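Local coordinates for VP5 (Halorubrum pleomorphic virus 6, PDB 6QGL), which is the envelope protein of a pleomorphic archaeal virus and probably drives fusion of the viral membrane with that of its host, at residues Y204-V209 with S230-V235. Residues are numbered along the deposited sequence; the frame is centred on the assembly and turned at random.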
# COMPACT_ATOMS: atom_id res chain seq x y z
N TYR A 204 4.05 -3.64 22.92
CA TYR A 204 3.02 -4.10 21.99
C TYR A 204 3.59 -4.72 20.70
O TYR A 204 4.80 -4.70 20.47
CB TYR A 204 2.02 -2.96 21.66
CG TYR A 204 2.59 -1.83 20.84
CD1 TYR A 204 3.38 -0.84 21.41
CD2 TYR A 204 2.27 -1.69 19.49
CE1 TYR A 204 3.89 0.21 20.66
CE2 TYR A 204 2.76 -0.64 18.72
CZ TYR A 204 3.58 0.31 19.31
OH TYR A 204 4.06 1.34 18.55
N ASN A 205 2.69 -5.28 19.88
CA ASN A 205 2.94 -5.90 18.58
C ASN A 205 1.61 -5.87 17.80
O ASN A 205 0.62 -5.43 18.38
CB ASN A 205 3.49 -7.34 18.76
CG ASN A 205 2.66 -8.28 19.61
OD1 ASN A 205 1.43 -8.30 19.56
ND2 ASN A 205 3.33 -9.10 20.39
N PRO A 206 1.51 -6.34 16.52
CA PRO A 206 0.20 -6.30 15.84
C PRO A 206 -0.92 -7.10 16.52
O PRO A 206 -2.09 -6.79 16.30
CB PRO A 206 0.51 -6.85 14.44
CG PRO A 206 1.96 -6.65 14.26
CD PRO A 206 2.54 -6.89 15.62
N LYS A 207 -0.57 -8.10 17.35
CA LYS A 207 -1.54 -8.97 18.04
C LYS A 207 -2.18 -8.36 19.29
O LYS A 207 -3.40 -8.48 19.46
CB LYS A 207 -0.93 -10.34 18.38
CG LYS A 207 -0.68 -11.26 17.19
CD LYS A 207 -0.15 -12.61 17.65
CE LYS A 207 -0.08 -13.65 16.56
NZ LYS A 207 -1.42 -14.13 16.15
N GLU A 208 -1.37 -7.76 20.18
CA GLU A 208 -1.86 -7.21 21.46
C GLU A 208 -0.98 -6.11 22.05
O GLU A 208 0.18 -5.97 21.65
CB GLU A 208 -2.00 -8.35 22.50
CG GLU A 208 -0.70 -9.06 22.82
CD GLU A 208 -0.60 -9.75 24.17
OE1 GLU A 208 -1.19 -9.24 25.15
OE2 GLU A 208 0.10 -10.78 24.25
N VAL A 209 -1.52 -5.38 23.04
CA VAL A 209 -0.83 -4.36 23.83
C VAL A 209 -0.58 -5.04 25.18
O VAL A 209 -1.54 -5.31 25.92
CB VAL A 209 -1.63 -3.04 23.99
CG1 VAL A 209 -0.91 -2.06 24.91
CG2 VAL A 209 -1.88 -2.38 22.64
N SER A 230 -3.50 0.49 16.57
CA SER A 230 -4.85 0.51 16.00
C SER A 230 -4.84 0.16 14.50
O SER A 230 -5.74 -0.55 14.05
CB SER A 230 -5.51 1.87 16.23
OG SER A 230 -4.92 2.89 15.45
N GLU A 231 -3.82 0.62 13.75
CA GLU A 231 -3.67 0.33 12.32
C GLU A 231 -3.23 -1.12 12.07
O GLU A 231 -3.86 -1.82 11.28
CB GLU A 231 -2.70 1.34 11.66
CG GLU A 231 -3.32 2.70 11.38
CD GLU A 231 -2.46 3.77 10.72
OE1 GLU A 231 -3.03 4.80 10.31
OE2 GLU A 231 -1.22 3.61 10.65
N TRP A 232 -2.17 -1.56 12.77
CA TRP A 232 -1.61 -2.92 12.65
C TRP A 232 -2.55 -4.01 13.17
O TRP A 232 -2.65 -5.07 12.55
CB TRP A 232 -0.25 -3.00 13.35
CG TRP A 232 0.85 -2.36 12.56
CD1 TRP A 232 1.24 -1.05 12.60
CD2 TRP A 232 1.68 -2.99 11.58
NE1 TRP A 232 2.27 -0.83 11.72
CE2 TRP A 232 2.57 -2.01 11.08
CE3 TRP A 232 1.78 -4.30 11.08
CZ2 TRP A 232 3.54 -2.29 10.11
CZ3 TRP A 232 2.73 -4.58 10.11
CH2 TRP A 232 3.59 -3.58 9.64
N ASN A 233 -3.24 -3.75 14.30
CA ASN A 233 -4.18 -4.68 14.91
C ASN A 233 -5.45 -4.84 14.08
O ASN A 233 -6.04 -5.92 14.09
CB ASN A 233 -4.53 -4.28 16.34
CG ASN A 233 -5.36 -5.30 17.09
OD1 ASN A 233 -6.50 -5.03 17.47
ND2 ASN A 233 -4.80 -6.48 17.32
N ALA A 234 -5.85 -3.78 13.35
CA ALA A 234 -7.03 -3.80 12.47
C ALA A 234 -6.87 -4.87 11.40
O ALA A 234 -7.78 -5.69 11.22
CB ALA A 234 -7.23 -2.43 11.83
N VAL A 235 -5.68 -4.92 10.76
CA VAL A 235 -5.34 -5.91 9.73
C VAL A 235 -5.24 -7.30 10.37
O VAL A 235 -5.73 -8.27 9.79
CB VAL A 235 -4.05 -5.52 8.95
CG1 VAL A 235 -3.82 -6.45 7.76
CG2 VAL A 235 -4.09 -4.07 8.49
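N233 of helix 229-257 reaches across to P206, within an Asx motif in the loop of the β-hairpin joining strands 201-204 and 209-213, and so joins the connecting loop of the last hairpin of a four-stranded antiparallel sheet to a long helix. The N233 side chain runs outward with CG anti to N (chi1 -172°), which carries the amide to the hairpin. N233 CB passes 3.5 Å from P206 O, CG stays close to the same oxygen, and N233 ND2 donates to it over 2.9 Å in an almost straight bond (173°). P206 O lies in the plane of the N233 amide, whereas ND2 is tilted 19° from the carbonyl plane of P206. Asparagine suits the site because its short chain ends in an N-H donor at just this distance.

Beside this polar link, the rigid ring of P206 lies alongside W232, with P206 CG 4.0 Å from W232 CE3 at an oblique approach; F119 and W123 of helix 97-140 also pack against both residues. Proline also suits a turn, because its ring restrains phi. N205 shapes the loop from within: N205 OD1 accepts a hydrogen bond from the backbone N of E208 at 2.9 Å, nearly along the C=O axis.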